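Local coordinates for Ras-related protein Rab-7L1 (Homo sapiens, PDB 6HH2) that binds and hydrolyses GTP as a Rab-family switch in membrane traffic, and recruits LRRK2 to the Golgi and stimulates its kinase activity, at residues L124-K129 with N166-V171; A84-I89 with E174-N179; L49-L52 with E58-R61. The protein carries 4 engineered substitutions. All coordinates share one frame; numbering follows the deposited sequence.

Contact 1: residues L124-K129 with N166-V171. With GDP (guanosine-5'-diphosphate), chain B.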
ATOM      1  N   LEU A 124      -5.153   3.480   1.409  1.00 17.39           N
ATOM      2  CA  LEU A 124      -4.397   4.710   1.181  1.00 18.63           C
ATOM      3  C   LEU A 124      -4.067   4.778  -0.302  1.00 17.40           C
ATOM      4  O   LEU A 124      -3.459   3.847  -0.847  1.00 17.20           O
ATOM      5  CB  LEU A 124      -3.116   4.663   2.010  1.00 19.94           C
ATOM      6  CG  LEU A 124      -2.158   5.787   1.698  1.00 21.97           C
ATOM      7  CD1 LEU A 124      -2.794   7.209   1.977  1.00 21.36           C
ATOM      8  CD2 LEU A 124      -0.901   5.587   2.547  1.00 25.41           C
ATOM      9  N   LEU A 125      -4.558   5.797  -0.985  1.00 18.17           N
ATOM     10  CA  LEU A 125      -4.314   5.997  -2.407  1.00 18.07           C
ATOM     11  C   LEU A 125      -3.041   6.832  -2.596  1.00 16.59           C
ATOM     12  O   LEU A 125      -2.968   7.946  -2.071  1.00 17.34           O
ATOM     13  CB  LEU A 125      -5.533   6.673  -3.010  1.00 20.33           C
ATOM     14  CG  LEU A 125      -5.454   6.989  -4.518  1.00 17.41           C
ATOM     15  CD1 LEU A 125      -5.496   5.691  -5.352  1.00 18.24           C
ATOM     16  CD2 LEU A 125      -6.652   7.910  -4.946  1.00 20.98           C
ATOM     17  N   LEU A 126      -2.037   6.278  -3.292  1.00 17.32           N
ATOM     18  CA  LEU A 126      -0.788   6.986  -3.544  1.00 17.91           C
ATOM     19  C   LEU A 126      -0.718   7.410  -5.011  1.00 17.11           C
ATOM     20  O   LEU A 126      -0.687   6.553  -5.916  1.00 17.92           O
ATOM     21  CB  LEU A 126       0.434   6.147  -3.197  1.00 19.01           C
ATOM     22  CG  LEU A 126       0.559   5.701  -1.734  1.00 18.09           C
ATOM     23  CD1 LEU A 126       1.927   5.109  -1.544  1.00 21.27           C
ATOM     24  CD2 LEU A 126       0.420   6.876  -0.767  1.00 19.42           C
ATOM     25  N   ALA A 127      -0.684   8.717  -5.227  1.00 19.58           N
ATOM     26  CA  ALA A 127      -0.505   9.319  -6.552  1.00 18.14           C
ATOM     27  C   ALA A 127       0.998   9.396  -6.756  1.00 20.01           C
ATOM     28  O   ALA A 127       1.647  10.414  -6.436  1.00 22.13           O
ATOM     29  CB  ALA A 127      -1.160  10.708  -6.548  1.00 20.57           C
ATOM     30  N   ASN A 128       1.542   8.313  -7.295  1.00 19.37           N
ATOM     31  CA  ASN A 128       2.998   8.172  -7.375  1.00 20.86           C
ATOM     32  C   ASN A 128       3.540   8.780  -8.668  1.00 20.16           C
ATOM     33  O   ASN A 128       2.797   9.077  -9.604  1.00 20.91           O
ATOM     34  CB  ASN A 128       3.426   6.690  -7.216  1.00 18.62           C
ATOM     35  CG  ASN A 128       4.927   6.555  -6.982  1.00 20.19           C
ATOM     36  OD1 ASN A 128       5.499   7.301  -6.201  1.00 20.43           O
ATOM     37  ND2 ASN A 128       5.571   5.608  -7.689  1.00 20.60           N
ATOM     38  N   LYS A 129       4.875   8.920  -8.715  1.00 20.36           N
ATOM     39  CA  LYS A 129       5.606   9.591  -9.804  1.00 21.53           C
ATOM     40  C   LYS A 129       5.270  11.079  -9.880  1.00 24.39           C
ATOM     41  O   LYS A 129       5.259  11.668 -10.966  1.00 26.15           O
ATOM     42  CB  LYS A 129       5.442   8.905 -11.175  1.00 22.87           C
ATOM     43  CG  LYS A 129       5.608   7.364 -11.156  1.00 21.57           C
ATOM     44  CD  LYS A 129       6.004   6.875 -12.527  1.00 24.65           C
ATOM     45  CE  LYS A 129       5.991   5.355 -12.477  1.00 24.76           C
ATOM     46  NZ  LYS A 129       6.456   4.822 -13.848  1.00 27.42           N
ATOM     47  N   ASN A 166       7.915   7.738   3.566  1.00 22.07           N
ATOM     48  CA  ASN A 166       7.956   7.314   4.959  1.00 20.18           C
ATOM     49  C   ASN A 166       6.784   7.895   5.749  1.00 20.10           C
ATOM     50  O   ASN A 166       6.214   7.222   6.621  1.00 20.07           O
ATOM     51  CB  ASN A 166       9.257   7.764   5.593  1.00 21.39           C
ATOM     52  CG  ASN A 166      10.452   6.996   5.009  1.00 22.59           C
ATOM     53  OD1 ASN A 166      10.291   5.982   4.320  1.00 24.74           O
ATOM     54  ND2 ASN A 166      11.647   7.497   5.305  1.00 27.51           N
ATOM     55  N   GLU A 167       6.415   9.136   5.461  1.00 20.35           N
ATOM     56  CA  GLU A 167       5.356   9.761   6.246  1.00 19.97           C
ATOM     57  C   GLU A 167       3.980   9.198   5.880  1.00 20.55           C
ATOM     58  O   GLU A 167       3.143   9.011   6.771  1.00 21.63           O
ATOM     59  CB  GLU A 167       5.408  11.274   6.040  1.00 21.35           C
ATOM     60  CG  GLU A 167       6.564  11.953   6.776  1.00 22.82           C
ATOM     61  CD  GLU A 167       6.345  11.941   8.270  1.00 25.41           C
ATOM     62  OE1 GLU A 167       6.765  10.957   8.923  1.00 26.93           O
ATOM     63  OE2 GLU A 167       5.705  12.863   8.817  1.00 25.68           O
ATOM     64  N   ALA A 168       3.741   8.936   4.606  1.00 21.32           N
ATOM     65  CA  ALA A 168       2.485   8.287   4.232  1.00 21.20           C
ATOM     66  C   ALA A 168       2.368   6.925   4.905  1.00 20.57           C
ATOM     67  O   ALA A 168       1.308   6.595   5.475  1.00 21.75           O
ATOM     68  CB  ALA A 168       2.425   8.152   2.717  1.00 24.20           C
ATOM     69  N   MET A 169       3.448   6.110   4.858  1.00 18.74           N
ATOM     70  CA  MET A 169       3.370   4.823   5.549  1.00 20.54           C
ATOM     71  C   MET A 169       3.215   4.982   7.052  1.00 19.84           C
ATOM     72  O   MET A 169       2.507   4.176   7.687  1.00 20.99           O
ATOM     73  CB  MET A 169       4.624   4.000   5.257  1.00 19.43           C
ATOM     74  CG  MET A 169       4.771   3.602   3.783  1.00 20.12           C
ATOM     75  SD  MET A 169       3.284   2.682   3.123  1.00 22.41           S
ATOM     76  CE  MET A 169       3.436   1.199   4.124  1.00 26.52           C
ATOM     77  N   ARG A 170       3.867   5.987   7.648  1.00 18.85           N
ATOM     78  CA  ARG A 170       3.777   6.166   9.083  1.00 19.45           C
ATOM     79  C   ARG A 170       2.336   6.435   9.514  1.00 22.03           C
ATOM     80  O   ARG A 170       1.855   5.865  10.492  1.00 20.50           O
ATOM     81  CB  ARG A 170       4.686   7.314   9.535  1.00 19.23           C
ATOM     82  CG  ARG A 170       4.620   7.493  11.030  1.00 21.20           C
ATOM     83  CD  ARG A 170       5.449   8.716  11.529  1.00 23.79           C
ATOM     84  NE  ARG A 170       5.036   9.999  10.930  1.00 25.38           N
ATOM     85  CZ  ARG A 170       3.920  10.659  11.251  1.00 33.42           C
ATOM     86  NH1 ARG A 170       3.081  10.205  12.189  1.00 30.41           N
ATOM     87  NH2 ARG A 170       3.652  11.813  10.638  1.00 29.84           N
ATOM     88  N   VAL A 171       1.617   7.292   8.769  1.00 21.28           N
ATOM     89  CA  VAL A 171       0.240   7.575   9.198  1.00 23.33           C
ATOM     90  C   VAL A 171      -0.652   6.361   8.986  1.00 20.08           C
ATOM     91  O   VAL A 171      -1.603   6.144   9.751  1.00 21.66           O
ATOM     92  CB  VAL A 171      -0.327   8.868   8.576  1.00 24.02           C
ATOM     93  CG1 VAL A 171       0.579  10.085   8.915  1.00 27.22           C
ATOM     94  CG2 VAL A 171      -0.617   8.694   7.102  1.00 25.35           C
TER
HETATM   95  PB  GDP B 201       5.628  -1.942 -10.545  1.00 19.62           P
HETATM   96  O1B GDP B 201       4.389  -1.306 -10.034  1.00 20.35           O
HETATM   97  O2B GDP B 201       5.492  -2.539 -11.905  1.00 20.71           O
HETATM   98  O3B GDP B 201       6.278  -2.885  -9.552  1.00 19.74           O
HETATM   99  O3A GDP B 201       6.644  -0.673 -10.776  1.00 21.16           O
HETATM  100  PA  GDP B 201       8.215  -0.598 -10.530  1.00 22.36           P
HETATM  101  O1A GDP B 201       8.546  -0.409  -9.071  1.00 22.99           O
HETATM  102  O2A GDP B 201       8.869  -1.770 -11.247  1.00 23.59           O
HETATM  103  O5' GDP B 201       8.597   0.755 -11.279  1.00 23.00           O
HETATM  104  C5' GDP B 201       8.400   0.910 -12.677  1.00 24.95           C
HETATM  105  C4' GDP B 201       9.328   2.004 -13.197  1.00 25.22           C
HETATM  106  O4' GDP B 201       8.896   3.279 -12.615  1.00 23.69           O
HETATM  107  C3' GDP B 201      10.742   1.789 -12.697  1.00 23.82           C
HETATM  108  O3' GDP B 201      11.597   2.236 -13.763  1.00 29.53           O
HETATM  109  C2' GDP B 201      10.857   2.716 -11.504  1.00 24.28           C
HETATM  110  O2' GDP B 201      12.200   3.157 -11.345  1.00 28.67           O
HETATM  111  C1' GDP B 201       9.983   3.854 -11.952  1.00 25.39           C
HETATM  112  N9  GDP B 201       9.437   4.609 -10.819  1.00 23.91           N
HETATM  113  C8  GDP B 201       8.896   4.080  -9.684  1.00 21.74           C
HETATM  114  N7  GDP B 201       8.458   5.085  -8.858  1.00 22.27           N
HETATM  115  C5  GDP B 201       8.725   6.247  -9.499  1.00 24.27           C
HETATM  116  C6  GDP B 201       8.545   7.665  -9.199  1.00 23.17           C
HETATM  117  O6  GDP B 201       8.051   8.037  -8.118  1.00 23.46           O
HETATM  118  N1  GDP B 201       8.944   8.528 -10.142  1.00 23.27           N
HETATM  119  C2  GDP B 201       9.524   8.215 -11.311  1.00 24.39           C
HETATM  120  N2  GDP B 201       9.937   9.199 -12.202  1.00 24.94           N
HETATM  121  N3  GDP B 201       9.752   6.916 -11.624  1.00 23.93           N
HETATM  122  C4  GDP B 201       9.364   5.955 -10.759  1.00 24.01           C
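Leu124 and Leu126 of strand 123-128 both meet Ala168 of helix 165-178. Their CD2 methyls converge on its CB, each at 4.2 Å. Leu124 CD2 also lies 3.8 Å from Ala168 O, so one leucine touches both the methyl and the backbone of the helix. The two leucines get there differently. Leu124 has CG anti to its backbone N (chi1 171°), while Leu126 has CG beside its N (chi1 -61°). Leu126 and Ala168 are buried, and Thr155 of strand 153-156 and Leu26 of helix 23-30 help to enclose them.

The outer side of the helix is different. Glu167 is exposed and pairs along the helix with Arg170. The arginine grips side-on, with NE 2.8 Å from Glu167 OE1 and NH2 2.9 Å from OE2. Both bonds lie in the guanidinium plane but tilt out of the carboxylate plane. Arg170 NH1 takes Glu174 as a second partner.

Past the packed leucines, the same strand runs into the nucleotide pocket. Asn128 ND2 lies 3.2 Å from GDP N7. The extended Lys129 chain lies along the guanine, and its NZ bonds the ribose O4' at 3.1 Å. Asp131 also bonds GDP. This is the Asn-Lys-x-Asp guanine-recognition motif of Ras-like GTPases, at the end of a strand backed by the C-terminal helix.

Contact 2: residues A84-I89 with E174-N179. Engineered in segment 84-89: Ala87 (natural residue Cys).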
ATOM      1  N   ALA A  84      -5.339  -9.333   5.506  1.00 20.36           N
ATOM      2  CA  ALA A  84      -4.652  -8.045   5.430  1.00 21.13           C
ATOM      3  C   ALA A  84      -5.319  -7.032   6.353  1.00 20.03           C
ATOM      4  O   ALA A  84      -6.521  -7.088   6.615  1.00 23.00           O
ATOM      5  CB  ALA A  84      -4.684  -7.475   4.016  1.00 23.95           C
ATOM      6  N   SER A  85      -4.497  -6.102   6.856  1.00 19.18           N
ATOM      7  CA  SER A  85      -4.946  -5.018   7.720  1.00 19.12           C
ATOM      8  C   SER A  85      -5.104  -3.691   7.001  1.00 23.76           C
ATOM      9  O   SER A  85      -5.738  -2.783   7.554  1.00 21.71           O
ATOM     10  CB  SER A  85      -3.955  -4.859   8.891  1.00 24.60           C
ATOM     11  OG  SER A  85      -4.149  -5.925   9.818  1.00 29.58           O
ATOM     12  N   ALA A  86      -4.581  -3.533   5.805  1.00 19.53           N
ATOM     13  CA  ALA A  86      -4.665  -2.270   5.074  1.00 18.48           C
ATOM     14  C   ALA A  86      -4.227  -2.535   3.654  1.00 19.43           C
ATOM     15  O   ALA A  86      -3.551  -3.541   3.361  1.00 19.13           O
ATOM     16  CB  ALA A  86      -3.734  -1.162   5.653  1.00 17.75           C
ATOM     17  N   ALA A  87      -4.576  -1.606   2.767  1.00 17.91           N
ATOM     18  CA  ALA A  87      -4.093  -1.640   1.401  1.00 18.17           C
ATOM     19  C   ALA A  87      -3.556  -0.284   1.002  1.00 18.39           C
ATOM     20  O   ALA A  87      -4.117   0.758   1.381  1.00 18.95           O
ATOM     21  CB  ALA A  87      -5.228  -2.000   0.436  1.00 19.57           C
ATOM     22  N   VAL A  88      -2.436  -0.303   0.286  1.00 17.82           N
ATOM     23  CA  VAL A  88      -1.859   0.855  -0.374  1.00 17.42           C
ATOM     24  C   VAL A  88      -2.148   0.659  -1.838  1.00 17.52           C
ATOM     25  O   VAL A  88      -1.699  -0.346  -2.428  1.00 19.96           O
ATOM     26  CB  VAL A  88      -0.358   0.885  -0.162  1.00 18.59           C
ATOM     27  CG1 VAL A  88       0.291   2.035  -0.929  1.00 23.40           C
ATOM     28  CG2 VAL A  88      -0.024   1.069   1.339  1.00 18.32           C
ATOM     29  N   ILE A  89      -2.980   1.491  -2.437  1.00 17.33           N
ATOM     30  CA  ILE A  89      -3.376   1.410  -3.843  1.00 16.90           C
ATOM     31  C   ILE A  89      -2.639   2.494  -4.605  1.00 16.76           C
ATOM     32  O   ILE A  89      -2.839   3.696  -4.323  1.00 18.06           O
ATOM     33  CB  ILE A  89      -4.891   1.509  -4.018  1.00 19.09           C
ATOM     34  CG1 ILE A  89      -5.560   0.403  -3.172  1.00 20.07           C
ATOM     35  CG2 ILE A  89      -5.243   1.410  -5.528  1.00 20.72           C
ATOM     36  CD1 ILE A  89      -7.072   0.249  -3.370  1.00 22.44           C
ATOM     37  N   GLU A 174      -0.073   4.184  12.046  1.00 23.83           N
ATOM     38  CA  GLU A 174      -0.769   4.691  13.214  1.00 26.99           C
ATOM     39  C   GLU A 174      -2.250   4.382  13.132  1.00 24.84           C
ATOM     40  O   GLU A 174      -2.873   4.056  14.155  1.00 27.34           O
ATOM     41  CB  GLU A 174      -0.460   6.171  13.410  1.00 29.60           C
ATOM     42  CG  GLU A 174       1.072   6.409  13.571  1.00 29.66           C
ATOM     43  CD  GLU A 174       1.436   7.806  13.973  1.00 42.11           C
ATOM     44  OE1 GLU A 174       0.501   8.549  14.323  1.00 48.46           O
ATOM     45  OE2 GLU A 174       2.643   8.164  13.997  1.00 36.45           O
ATOM     46  N   LYS A 175      -2.804   4.376  11.921  1.00 24.16           N
ATOM     47  CA  LYS A 175      -4.217   4.007  11.781  1.00 25.57           C
ATOM     48  C   LYS A 175      -4.436   2.520  12.053  1.00 26.63           C
ATOM     49  O   LYS A 175      -5.446   2.132  12.652  1.00 26.68           O
ATOM     50  CB  LYS A 175      -4.701   4.371  10.371  1.00 25.43           C
ATOM     51  CG  LYS A 175      -6.161   3.917  10.079  1.00 29.01           C
ATOM     52  CD  LYS A 175      -7.140   4.734  10.908  1.00 39.35           C
ATOM     53  CE  LYS A 175      -7.451   6.048  10.215  1.00 35.47           C
ATOM     54  NZ  LYS A 175      -8.517   6.727  11.007  1.00 37.74           N
ATOM     55  N   MET A 176      -3.541   1.669  11.563  1.00 24.80           N
ATOM     56  CA  MET A 176      -3.676   0.236  11.833  1.00 24.71           C
ATOM     57  C   MET A 176      -3.554  -0.050  13.323  1.00 25.06           C
ATOM     58  O   MET A 176      -4.252  -0.919  13.854  1.00 27.02           O
ATOM     59  CB  MET A 176      -2.625  -0.556  11.057  1.00 21.16           C
ATOM     60  CG  MET A 176      -2.872  -0.525   9.512  1.00 20.76           C
ATOM     61  SD  MET A 176      -1.795  -1.646   8.625  1.00 23.64           S
ATOM     62  CE  MET A 176      -0.139  -0.904   8.914  1.00 23.37           C
ATOM     63  N   MET A 177      -2.688   0.694  14.027  1.00 24.44           N
ATOM     64  CA  MET A 177      -2.614   0.541  15.482  1.00 28.27           C
ATOM     65  C   MET A 177      -3.916   0.970  16.158  1.00 31.59           C
ATOM     66  O   MET A 177      -4.411   0.295  17.072  1.00 32.36           O
ATOM     67  CB  MET A 177      -1.422   1.331  16.034  1.00 26.38           C
ATOM     68  CG  MET A 177      -0.069   0.701  15.672  1.00 26.42           C
ATOM     69  SD  MET A 177       0.198  -0.838  16.559  1.00 27.73           S
ATOM     70  CE  MET A 177       0.568  -0.240  18.214  1.00 33.35           C
ATOM     71  N   ARG A 178      -4.506   2.071  15.699  1.00 28.14           N
ATOM     72  CA  ARG A 178      -5.771   2.530  16.256  1.00 31.76           C
ATOM     73  C   ARG A 178      -6.874   1.512  16.013  1.00 32.36           C
ATOM     74  O   ARG A 178      -7.744   1.307  16.860  1.00 35.63           O
ATOM     75  CB  ARG A 178      -6.141   3.881  15.651  1.00 33.00           C
ATOM     76  CG  ARG A 178      -7.316   4.535  16.379  1.00 35.66           C
ATOM     77  CD  ARG A 178      -7.644   5.924  15.850  1.00 45.16           C
ATOM     78  NE  ARG A 178      -8.826   6.462  16.539  1.00 50.95           N
ATOM     79  CZ  ARG A 178      -9.311   7.693  16.355  1.00 56.90           C
ATOM     80  NH1 ARG A 178      -8.709   8.526  15.499  1.00 56.64           N
ATOM     81  NH2 ARG A 178     -10.393   8.082  17.017  1.00 54.12           N
ATOM     82  N   ASN A 179      -6.853   0.855  14.858  1.00 32.49           N
ATOM     83  CA  ASN A 179      -7.879  -0.133  14.559  1.00 32.13           C
ATOM     84  C   ASN A 179      -7.647  -1.464  15.259  1.00 37.62           C
ATOM     85  O   ASN A 179      -8.509  -2.339  15.153  1.00 38.21           O
ATOM     86  CB  ASN A 179      -7.891  -0.408  13.054  1.00 29.14           C
ATOM     87  CG  ASN A 179      -8.487   0.722  12.246  1.00 32.44           C
ATOM     88  OD1 ASN A 179      -9.156   1.600  12.796  1.00 33.12           O
ATOM     89  ND2 ASN A 179      -8.301   0.677  10.922  1.00 28.86           N
TER
HETATM   90  O   HOH W   1      -6.434  -1.576  10.095  1.00 24.59           O
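The C-terminal helix of the Ras-like fold lies across the central sheet, and here its C-terminal part, in segment 174-179, meets segment 84-89. Met176 carries the contact from the helix side. Its SD sits 3.6 Å from Ala86 CB and 3.9 Å from Ser85 CB, so the sulfur touches two successive residues. Met176 CG adds a second touch on the Ala86 methyl at 4.0 Å. The thioether reaches the strand because CG stands beside the backbone N (chi1 -68°) and the chain then runs straight on through chi2 (-171°). Chi3 (-66°) then turns the terminal CE aside. The closest CA atoms across the contact are those of Ser85 and Met176, 6.8 Å apart. Met176 and Ala86 are buried, and the packing between them is apolar.

A polar link lies beside this packing. One water donates to Ser85 O at 2.9 Å and accepts from Asn179 ND2 at 3.0 Å. It bridges the backbone of Ser85 to the side chain of Asn179. Asn179 is exposed and Ser85 partly so, unlike the buried Met176.

Earlier on the helix, Leu172 packs on Ala86 and Val88, and Met169 on Val88. Ala87, an engineered residue, faces the other way and touches Leu109 of helix 96-112. Strand 86-92 thus lies between these two helices, with strands 8-17 and 123-128 bonded to its edges.

Contact 3: residues L49-L52 with E58-R61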
ATOM      1  N   LEU A  49       9.609  -7.712   4.915  1.00 20.72           N
ATOM      2  CA  LEU A  49       9.319  -7.240   6.264  1.00 19.62           C
ATOM      3  C   LEU A  49       9.861  -5.833   6.502  1.00 20.98           C
ATOM      4  O   LEU A  49      10.881  -5.412   5.937  1.00 20.46           O
ATOM      5  CB  LEU A  49      10.047  -8.140   7.240  1.00 21.60           C
ATOM      6  CG  LEU A  49       9.284  -9.129   8.139  1.00 35.30           C
ATOM      7  CD1 LEU A  49       7.847  -9.421   7.840  1.00 29.45           C
ATOM      8  CD2 LEU A  49      10.107 -10.354   8.484  1.00 26.66           C
ATOM      9  N   LYS A  50       9.199  -5.121   7.415  1.00 20.04           N
ATOM     10  CA  LYS A  50       9.771  -3.945   8.072  1.00 20.36           C
ATOM     11  C   LYS A  50       9.447  -4.065   9.550  1.00 21.10           C
ATOM     12  O   LYS A  50       8.320  -4.417   9.916  1.00 21.98           O
ATOM     13  CB  LYS A  50       9.229  -2.646   7.523  1.00 19.60           C
ATOM     14  CG  LYS A  50      10.050  -1.410   8.054  1.00 24.27           C
ATOM     15  CD  LYS A  50       9.295  -0.218   7.643  1.00 26.39           C
ATOM     16  CE  LYS A  50      10.149   1.041   7.841  1.00 27.06           C
ATOM     17  NZ  LYS A  50      11.405   0.972   6.998  1.00 29.05           N
ATOM     18  N   VAL A  51      10.417  -3.783  10.420  1.00 20.62           N
ATOM     19  CA  VAL A  51      10.182  -3.933  11.846  1.00 21.94           C
ATOM     20  C   VAL A  51      10.559  -2.612  12.505  1.00 21.47           C
ATOM     21  O   VAL A  51      11.624  -2.062  12.223  1.00 23.24           O
ATOM     22  CB  VAL A  51      11.004  -5.073  12.459  1.00 22.20           C
ATOM     23  CG1 VAL A  51      10.634  -5.295  13.933  1.00 26.18           C
ATOM     24  CG2 VAL A  51      10.807  -6.378  11.655  1.00 22.04           C
ATOM     25  N   LEU A  52       9.703  -2.101  13.380  1.00 21.01           N
ATOM     26  CA  LEU A  52       9.911  -0.810  14.025  1.00 23.01           C
ATOM     27  C   LEU A  52       9.659  -0.968  15.512  1.00 22.15           C
ATOM     28  O   LEU A  52       8.657  -1.572  15.921  1.00 23.20           O
ATOM     29  CB  LEU A  52       8.907   0.242  13.487  1.00 23.37           C
ATOM     30  CG  LEU A  52       9.090   0.620  12.018  1.00 23.83           C
ATOM     31  CD1 LEU A  52       7.875   1.398  11.545  1.00 26.26           C
ATOM     32  CD2 LEU A  52      10.390   1.435  11.864  1.00 24.53           C
ATOM     33  N   GLU A  58       6.953  -2.745  22.953  1.00 35.16           N
ATOM     34  CA  GLU A  58       6.189  -3.176  21.787  1.00 30.55           C
ATOM     35  C   GLU A  58       6.963  -2.934  20.503  1.00 28.61           C
ATOM     36  O   GLU A  58       7.595  -1.889  20.335  1.00 29.16           O
ATOM     37  CB  GLU A  58       4.936  -2.341  21.608  1.00 31.83           C
ATOM     38  CG  GLU A  58       4.009  -2.372  22.828  1.00 37.91           C
ATOM     39  CD  GLU A  58       2.958  -1.292  22.706  1.00 43.51           C
ATOM     40  OE1 GLU A  58       3.226  -0.108  23.029  1.00 44.32           O
ATOM     41  OE2 GLU A  58       1.872  -1.603  22.219  1.00 40.93           O
ATOM     42  N   ILE A  59       6.832  -3.862  19.562  1.00 27.70           N
ATOM     43  CA  ILE A  59       7.292  -3.601  18.213  1.00 27.25           C
ATOM     44  C   ILE A  59       6.095  -3.716  17.264  1.00 25.36           C
ATOM     45  O   ILE A  59       5.064  -4.327  17.585  1.00 27.49           O
ATOM     46  CB  ILE A  59       8.425  -4.551  17.792  1.00 28.51           C
ATOM     47  CG1 ILE A  59       7.943  -5.991  17.831  1.00 36.11           C
ATOM     48  CG2 ILE A  59       9.703  -4.341  18.639  1.00 28.73           C
ATOM     49  CD1 ILE A  59       8.827  -6.919  17.003  1.00 39.02           C
ATOM     50  N   VAL A  60       6.231  -3.078  16.102  1.00 23.43           N
ATOM     51  CA  VAL A  60       5.315  -3.206  14.961  1.00 22.46           C
ATOM     52  C   VAL A  60       6.067  -3.917  13.851  1.00 23.04           C
ATOM     53  O   VAL A  60       7.197  -3.535  13.519  1.00 22.62           O
ATOM     54  CB  VAL A  60       4.882  -1.818  14.473  1.00 24.60           C
ATOM     55  CG1 VAL A  60       4.196  -1.924  13.100  1.00 26.82           C
ATOM     56  CG2 VAL A  60       3.929  -1.181  15.509  1.00 25.47           C
ATOM     57  N   ARG A  61       5.462  -4.961  13.301  1.00 22.43           N
ATOM     58  CA  ARG A  61       6.062  -5.735  12.218  1.00 21.17           C
ATOM     59  C   ARG A  61       5.110  -5.641  11.028  1.00 21.93           C
ATOM     60  O   ARG A  61       3.911  -5.939  11.162  1.00 23.86           O
ATOM     61  CB  ARG A  61       6.260  -7.184  12.665  1.00 23.28           C
ATOM     62  CG  ARG A  61       6.773  -8.117  11.573  1.00 28.87           C
ATOM     63  CD  ARG A  61       7.091  -9.535  12.103  1.00 36.50           C
ATOM     64  NE  ARG A  61       8.281  -9.521  12.945  1.00 42.60           N
ATOM     65  CZ  ARG A  61       8.278  -9.616  14.273  1.00 47.47           C
ATOM     66  NH1 ARG A  61       7.137  -9.757  14.936  1.00 47.39           N
ATOM     67  NH2 ARG A  61       9.429  -9.594  14.936  1.00 45.20           N
TER
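Leu52 and Val60 form a hydrogen-bonded antiparallel pair, with both backbone bonds present. Leu52 N donates to Val60 O at 2.9 Å, and Val60 N to Leu52 O at the same distance. The bonds are nearly straight, with N-H...O angles of 164° and 170°. The two carbonyl oxygens of this pair lie close together but are both acceptors.

Weaker CA-H...O contacts add to these bonds. Val51 CA approaches Val60 O at 3.4 Å, and Arg61 CA approaches Lys50 O at 3.5 Å. Val60 O therefore takes one N-H and one C-H. Val51 and Arg61 form the non-hydrogen-bonded pair next in the ladder. Lys50 continues the ladder through backbone bonding with Leu62, while Ile59 bonds the backbone of Arg7 and His9, and Arg61 that of His9, on the strand 8-17 side. Leu49 N is hydrogen-bonded to Tyr39 OH, of a GTP-binding residue; Lys50 NZ bonds Tyr30 O, and Lys50 also makes a cation-pi interaction with Tyr30.

On the face with Val51 and Arg61, Val51 CG1 meets Ile59 CD1 at 3.9 Å. Ile59 brings CD1 there with CG1 placed between its backbone N and carbonyl carbon (chi1 61°). Leu49 CD1 packs on the aliphatic CG of Arg61 at 4.1 Å, and the arginine chain bends at chi3. On the other face, Leu52 and Val60 both pack on Ile173 of helix 165-178.

Strands 48-55 and 58-66 form the hairpin between the switch regions of Ras-like GTPases. The chemistry implies a hairpin held by its backbone, with Arg61 salt-bridged to Asp8 of strand 8-17 and Lys50 bonded to Tyr30 of helix 23-30.

How the contacts relate
From the N terminus, contact 3 comes first. It closes a short hairpin between the neighbouring strands 48-55 and 58-66, at one edge of the sheet. The chain then passes through strand 86-92, where contact 2 opens, and strand 123-128, where contact 1 opens. Helix 165-178 closes contact 1 first and contact 2 last, so the shorter loop sits within the longer one. Contact 3 precedes both in series. Contacts 1 and 2 share this helix, and their strands, 123-128 and 86-92, are neighbours in the sheet, joined by backbone bonding between Ile89 and Leu124. Contact 2 also reaches the hairpin where Met177 packs on Val60. One helix thus spans from mid-sheet to the hairpin.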